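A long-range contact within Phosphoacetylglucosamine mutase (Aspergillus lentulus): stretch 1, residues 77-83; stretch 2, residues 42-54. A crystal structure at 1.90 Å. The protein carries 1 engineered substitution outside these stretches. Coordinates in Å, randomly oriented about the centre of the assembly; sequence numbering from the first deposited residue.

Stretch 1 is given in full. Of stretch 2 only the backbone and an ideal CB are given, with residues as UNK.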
ATOM      1  N   GLY A  77     -10.849   7.678  -6.436  1.00 16.62           N
ATOM      2  CA  GLY A  77     -10.746   6.351  -7.008  1.00 17.16           C
ATOM      3  C   GLY A  77     -11.458   5.375  -6.148  1.00 19.44           C
ATOM      4  O   GLY A  77     -12.002   5.699  -5.074  1.00 17.65           O
ATOM      5  N   VAL A  78     -11.466   4.133  -6.581  1.00 22.19           N
ATOM      6  CA  VAL A  78     -12.256   3.121  -5.831  1.00 33.35           C
ATOM      7  C   VAL A  78     -11.544   1.822  -5.942  1.00 42.71           C
ATOM      8  O   VAL A  78     -11.370   1.326  -7.089  1.00 48.05           O
ATOM      9  CB  VAL A  78     -13.677   2.849  -6.417  1.00 31.50           C
ATOM     10  CG1 VAL A  78     -14.587   2.361  -5.349  1.00 40.17           C
ATOM     11  CG2 VAL A  78     -14.297   4.057  -7.015  1.00 40.42           C
ATOM     12  N   LYS A  79     -11.105   1.347  -4.765  1.00 46.22           N
ATOM     13  CA  LYS A  79     -10.458   0.032  -4.523  1.00 51.45           C
ATOM     14  C   LYS A  79     -11.348  -1.080  -3.937  1.00 50.94           C
ATOM     15  O   LYS A  79     -11.972  -0.869  -2.868  1.00 39.07           O
ATOM     16  CB  LYS A  79      -9.377   0.248  -3.493  1.00 44.78           C
ATOM     17  CG  LYS A  79      -8.288  -0.755  -3.747  1.00 59.01           C
ATOM     18  CD  LYS A  79      -7.096  -0.534  -2.866  1.00 55.88           C
ATOM     19  CE  LYS A  79      -7.348  -1.131  -1.508  1.00 43.40           C
ATOM     20  NZ  LYS A  79      -6.066  -1.015  -0.772  1.00 37.98           N
ATOM     21  N   LEU A  80     -11.390  -2.255  -4.578  1.00 43.63           N
ATOM     22  CA  LEU A  80     -12.111  -3.400  -3.978  1.00 34.36           C
ATOM     23  C   LEU A  80     -11.269  -4.280  -2.994  1.00 27.14           C
ATOM     24  O   LEU A  80     -10.078  -4.528  -3.206  1.00 27.16           O
ATOM     25  CB  LEU A  80     -12.810  -4.215  -5.035  1.00 43.64           C
ATOM     26  CG  LEU A  80     -13.905  -3.335  -5.636  1.00 51.67           C
ATOM     27  CD1 LEU A  80     -13.596  -3.051  -7.111  1.00 54.17           C
ATOM     28  CD2 LEU A  80     -15.221  -4.062  -5.436  1.00 45.66           C
ATOM     29  N   VAL A  81     -11.919  -4.746  -1.942  1.00 22.08           N
ATOM     30  CA  VAL A  81     -11.285  -5.529  -0.869  1.00 23.19           C
ATOM     31  C   VAL A  81     -12.028  -6.873  -0.746  1.00 22.54           C
ATOM     32  O   VAL A  81     -13.201  -6.894  -0.461  1.00 21.12           O
ATOM     33  CB  VAL A  81     -11.292  -4.809   0.521  1.00 23.11           C
ATOM     34  CG1 VAL A  81     -10.481  -5.642   1.561  1.00 22.94           C
ATOM     35  CG2 VAL A  81     -10.680  -3.414   0.384  1.00 21.71           C
ATOM     36  N   ASP A  82     -11.295  -7.971  -0.908  1.00 24.65           N
ATOM     37  CA  ASP A  82     -11.867  -9.343  -0.837  1.00 23.41           C
ATOM     38  C   ASP A  82     -11.959  -9.759   0.648  1.00 22.86           C
ATOM     39  O   ASP A  82     -11.386  -9.078   1.552  1.00 22.23           O
ATOM     40  CB  ASP A  82     -11.015 -10.320  -1.653  1.00 25.63           C
ATOM     41  CG  ASP A  82     -11.599 -10.652  -3.037  1.00 28.95           C
ATOM     42  OD1 ASP A  82     -12.762 -10.394  -3.306  1.00 27.34           O
ATOM     43  OD2 ASP A  82     -10.883 -11.230  -3.895  1.00 31.42           O
ATOM     44  N   PRO A  83     -12.598 -10.920   0.923  1.00 23.81           N
ATOM     45  CA  PRO A  83     -13.025 -11.143   2.299  1.00 24.30           C
ATOM     46  C   PRO A  83     -11.946 -11.191   3.366  1.00 23.86           C
ATOM     47  O   PRO A  83     -12.275 -10.904   4.509  1.00 23.55           O
ATOM     48  CB  PRO A  83     -13.731 -12.534   2.212  1.00 24.57           C
ATOM     49  CG  PRO A  83     -14.388 -12.420   0.835  1.00 24.02           C
ATOM     50  CD  PRO A  83     -13.184 -11.963   0.024  1.00 22.60           C
ATOM     51  N   UNK A  42     -18.340   5.040 -12.983  1.00 23.04           N
ATOM     52  CA  UNK A  42     -17.329   4.076 -12.562  1.00 23.79           C
ATOM     53  C   UNK A  42     -17.686   3.486 -11.193  1.00 21.43           C
ATOM     54  O   UNK A  42     -17.699   2.268 -11.006  1.00 22.86           O
ATOM     55  CB  UNK A  42     -15.949   4.736 -12.515  1.00 23.79           C
ATOM     56  N   UNK A  43     -17.923   4.367 -10.238  1.00 20.87           N
ATOM     57  CA  UNK A  43     -18.260   3.987  -8.889  1.00 20.69           C
ATOM     58  C   UNK A  43     -19.583   3.173  -8.898  1.00 23.81           C
ATOM     59  O   UNK A  43     -19.747   2.198  -8.130  1.00 23.55           O
ATOM     60  CB  UNK A  43     -18.376   5.228  -8.002  1.00 20.69           C
ATOM     61  N   UNK A  44     -20.532   3.645  -9.707  1.00 21.93           N
ATOM     62  CA  UNK A  44     -21.816   2.925  -9.834  1.00 24.53           C
ATOM     63  C   UNK A  44     -21.525   1.496 -10.307  1.00 22.44           C
ATOM     64  O   UNK A  44     -22.026   0.553  -9.727  1.00 23.97           O
ATOM     65  CB  UNK A  44     -22.760   3.637 -10.805  1.00 24.53           C
ATOM     66  N   UNK A  45     -20.686   1.345 -11.328  1.00 21.38           N
ATOM     67  CA  UNK A  45     -20.250   0.026 -11.825  1.00 23.74           C
ATOM     68  C   UNK A  45     -19.595  -0.837 -10.736  1.00 26.49           C
ATOM     69  O   UNK A  45     -19.864  -2.071 -10.579  1.00 23.54           O
ATOM     70  CB  UNK A  45     -19.267   0.210 -12.983  1.00 23.74           C
ATOM     71  N   UNK A  46     -18.723  -0.186  -9.964  1.00 23.48           N
ATOM     72  CA  UNK A  46     -18.086  -0.890  -8.848  1.00 22.64           C
ATOM     73  C   UNK A  46     -19.095  -1.417  -7.788  1.00 23.29           C
ATOM     74  O   UNK A  46     -18.875  -2.494  -7.218  1.00 22.98           O
ATOM     75  CB  UNK A  46     -17.082   0.048  -8.175  1.00 22.64           C
ATOM     76  N   UNK A  47     -20.180  -0.661  -7.546  1.00 25.07           N
ATOM     77  CA  UNK A  47     -21.219  -1.117  -6.591  1.00 22.81           C
ATOM     78  C   UNK A  47     -21.849  -2.431  -7.138  1.00 25.61           C
ATOM     79  O   UNK A  47     -22.051  -3.401  -6.423  1.00 26.66           O
ATOM     80  CB  UNK A  47     -22.288  -0.041  -6.392  1.00 22.81           C
ATOM     81  N   UNK A  48     -22.143  -2.429  -8.419  1.00 25.72           N
ATOM     82  CA  UNK A  48     -22.596  -3.670  -9.110  1.00 27.44           C
ATOM     83  C   UNK A  48     -21.635  -4.850  -8.967  1.00 26.37           C
ATOM     84  O   UNK A  48     -22.061  -5.950  -8.553  1.00 27.40           O
ATOM     85  CB  UNK A  48     -22.796  -3.385 -10.600  1.00 27.44           C
ATOM     86  N   UNK A  49     -20.348  -4.625  -9.244  1.00 26.17           N
ATOM     87  CA  UNK A  49     -19.319  -5.650  -9.085  1.00 25.24           C
ATOM     88  C   UNK A  49     -19.175  -6.177  -7.645  1.00 26.25           C
ATOM     89  O   UNK A  49     -19.083  -7.388  -7.453  1.00 26.39           O
ATOM     90  CB  UNK A  49     -17.975  -5.086  -9.552  1.00 25.24           C
ATOM     91  N   UNK A  50     -19.157  -5.263  -6.658  1.00 23.56           N
ATOM     92  CA  UNK A  50     -19.061  -5.642  -5.259  1.00 23.68           C
ATOM     93  C   UNK A  50     -20.225  -6.576  -4.896  1.00 22.02           C
ATOM     94  O   UNK A  50     -20.024  -7.505  -4.125  1.00 22.52           O
ATOM     95  CB  UNK A  50     -19.058  -4.401  -4.364  1.00 23.68           C
ATOM     96  N   UNK A  51     -21.410  -6.284  -5.394  1.00 24.85           N
ATOM     97  CA  UNK A  51     -22.611  -7.141  -5.110  1.00 26.42           C
ATOM     98  C   UNK A  51     -22.353  -8.583  -5.676  1.00 27.84           C
ATOM     99  O   UNK A  51     -22.490  -9.580  -4.962  1.00 25.70           O
ATOM    100  CB  UNK A  51     -23.868  -6.536  -5.738  1.00 26.42           C
ATOM    101  N   UNK A  52     -21.910  -8.652  -6.933  1.00 25.43           N
ATOM    102  CA  UNK A  52     -21.609  -9.932  -7.560  1.00 28.80           C
ATOM    103  C   UNK A  52     -20.517 -10.682  -6.838  1.00 29.46           C
ATOM    104  O   UNK A  52     -20.590 -11.932  -6.724  1.00 28.89           O
ATOM    105  CB  UNK A  52     -21.207  -9.723  -9.021  1.00 28.80           C
ATOM    106  N   UNK A  53     -19.505  -9.957  -6.342  1.00 23.95           N
ATOM    107  CA  UNK A  53     -18.384 -10.612  -5.690  1.00 23.40           C
ATOM    108  C   UNK A  53     -18.847 -11.228  -4.419  1.00 23.96           C
ATOM    109  O   UNK A  53     -18.496 -12.381  -4.109  1.00 25.42           O
ATOM    110  CB  UNK A  53     -17.236  -9.636  -5.425  1.00 23.40           C
ATOM    111  N   UNK A  54     -19.623 -10.461  -3.664  1.00 23.39           N
ATOM    112  CA  UNK A  54     -20.068 -10.932  -2.364  1.00 25.24           C
ATOM    113  C   UNK A  54     -20.944 -12.177  -2.554  1.00 29.73           C
ATOM    114  O   UNK A  54     -20.741 -13.184  -1.847  1.00 28.69           O
ATOM    115  CB  UNK A  54     -20.829  -9.833  -1.619  1.00 25.24           C
TER

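A helix lies almost parallel to a strand, 12° between their directions and 9.2 Å between their axes at closest approach. Alternate residues of the strand, Val78 and Leu80, point toward the helix, and Asp82 follows in the loop beyond; the helix must answer two apolar groups and then a carboxylate.

Position 42 points toward the strand, but nothing of stretch 1 comes within 5.5 Å of its ideal CB. Many side chains would suit; Val42 is found, and it falls short of contact.

At position 43 the CA-to-CB bond runs sideways, yet the ideal CB is 4.4 Å from Val78 CG2. A branched apolar side chain such as valine or isoleucine could close that gap from the flank; alanine would leave it. The residue is Val43, whose CG2 meets Val78 CG2 at 3.3 Å, a tight methyl-to-methyl contact.

Positions 44 and 45 are out of reach of the strand, so stretch 1 says nothing about them beyond helical backbone angles. They hold Tyr44 and Ala45.

At position 46 the CA-to-CB bond points toward the strand. Its ideal CB lies 4.4 Å from Val78 CG1 and 4.8 Å from Leu80 CD1, so a side chain here sits between two apolar neighbours. Valine, isoleucine or leucine would all be reasonable, whereas a charge would find no partner among these methyls. Val46, with chi1 in t, brings its CG1 to 3.9 Å from Val78 CG1 and 3.7 Å from Leu80 CD1, so one methyl bridges both strand residues.

Position 47 points away and 48 is out of reach; phi of -63° at 47 is ordinary for a helix and does not demand glycine. The residues are Gly47 and Leu48.

Position 49 again points toward the strand, but more loosely: its ideal CB is 5.1 Å from Leu80 CD2. That leaves room for a longer apolar side chain, leucine or methionine for example. Leu49 is used, its CD2 reaching Leu80 CD1 at 4.4 Å, a light contact.

At position 50, sideways, the ideal CB is already 4.0 Å from Leu80 CD2, so a methyl is enough to make contact. Alanine is the economical choice, though other apolar side chains might be accommodated by turning aside. Ala50 packs its CB against Leu80 CD2 at that same 4.0 Å.

Positions 51 and 52, out of reach, are Thr51 and Leu52.

Position 53 points toward stretch 1, with the ideal CB 5.0 Å from Asp82 OD1. The acid invites a donor, preferably positive; lysine, arginine or a shorter polar group could qualify. Arg53 engages both oxygens: its NE donates to Asp82 OD1 at 2.8 Å and its NH2 to Asp82 OD2 at 2.9 Å, with N-H...O angles of 175° and 161°. This two-point salt bridge meets the guanidinium at its edge, and the acid helps by bringing its end nearer although its CB points sideways.

Position 54 runs sideways without touching stretch 1, leaving the choice open; it is Ser54.

Stretch 2, residues 42-54: VVYAVGLLATLRS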
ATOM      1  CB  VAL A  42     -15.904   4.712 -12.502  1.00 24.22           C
ATOM      2  CG1 VAL A  42     -14.899   3.707 -11.992  1.00 25.72           C
ATOM      3  CG2 VAL A  42     -15.433   5.085 -13.886  1.00 24.29           C
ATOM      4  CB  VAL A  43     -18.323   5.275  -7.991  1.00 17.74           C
ATOM      5  CG1 VAL A  43     -18.883   4.962  -6.614  1.00 19.34           C
ATOM      6  CG2 VAL A  43     -16.890   5.899  -7.890  1.00 17.70           C
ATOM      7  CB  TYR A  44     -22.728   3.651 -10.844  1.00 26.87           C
ATOM      8  CG  TYR A  44     -24.104   3.075 -10.871  1.00 28.16           C
ATOM      9  CD1 TYR A  44     -25.005   3.362  -9.854  1.00 26.40           C
ATOM     10  CD2 TYR A  44     -24.453   2.140 -11.850  1.00 30.91           C
ATOM     11  CE1 TYR A  44     -26.271   2.782  -9.838  1.00 34.13           C
ATOM     12  CE2 TYR A  44     -25.732   1.560 -11.857  1.00 30.20           C
ATOM     13  CZ  TYR A  44     -26.626   1.898 -10.866  1.00 33.95           C
ATOM     14  OH  TYR A  44     -27.876   1.303 -10.852  1.00 37.62           O
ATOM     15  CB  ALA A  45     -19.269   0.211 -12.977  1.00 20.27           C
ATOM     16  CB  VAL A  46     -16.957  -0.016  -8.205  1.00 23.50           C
ATOM     17  CG1 VAL A  46     -16.425  -0.684  -6.947  1.00 25.41           C
ATOM     18  CG2 VAL A  46     -15.794   0.139  -9.198  1.00 24.36           C
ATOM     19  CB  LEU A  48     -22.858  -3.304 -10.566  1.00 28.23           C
ATOM     20  CG  LEU A  48     -24.241  -2.732 -10.914  1.00 32.86           C
ATOM     21  CD1 LEU A  48     -24.951  -1.863  -9.899  1.00 35.90           C
ATOM     22  CD2 LEU A  48     -24.207  -2.076 -12.278  1.00 32.81           C
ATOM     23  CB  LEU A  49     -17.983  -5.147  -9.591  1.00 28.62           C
ATOM     24  CG  LEU A  49     -17.028  -6.351  -9.679  1.00 33.58           C
ATOM     25  CD1 LEU A  49     -17.348  -7.271 -10.852  1.00 33.00           C
ATOM     26  CD2 LEU A  49     -15.621  -5.886  -9.773  1.00 40.59           C
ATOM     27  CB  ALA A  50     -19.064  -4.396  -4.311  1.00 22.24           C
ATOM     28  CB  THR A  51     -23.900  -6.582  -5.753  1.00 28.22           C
ATOM     29  OG1 THR A  51     -24.240  -5.311  -5.195  1.00 27.22           O
ATOM     30  CG2 THR A  51     -25.115  -7.535  -5.491  1.00 25.74           C
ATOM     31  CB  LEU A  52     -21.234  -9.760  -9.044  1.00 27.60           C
ATOM     32  CG  LEU A  52     -22.390  -9.258  -9.945  1.00 30.52           C
ATOM     33  CD1 LEU A  52     -21.924  -9.237 -11.389  1.00 30.90           C
ATOM     34  CD2 LEU A  52     -23.675 -10.105  -9.841  1.00 33.63           C
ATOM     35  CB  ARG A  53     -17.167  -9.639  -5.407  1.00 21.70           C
ATOM     36  CG  ARG A  53     -15.955 -10.311  -4.759  1.00 25.70           C
ATOM     37  CD  ARG A  53     -15.365 -11.351  -5.687  1.00 25.09           C
ATOM     38  NE  ARG A  53     -14.109 -11.880  -5.201  1.00 24.81           N
ATOM     39  CZ  ARG A  53     -13.596 -13.040  -5.545  1.00 27.19           C
ATOM     40  NH1 ARG A  53     -14.297 -13.888  -6.334  1.00 28.54           N
ATOM     41  NH2 ARG A  53     -12.405 -13.354  -5.079  1.00 29.03           N
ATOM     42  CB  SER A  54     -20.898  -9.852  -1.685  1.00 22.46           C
ATOM     43  OG  SER A  54     -21.311 -10.314  -0.427  1.00 27.52           O
TER
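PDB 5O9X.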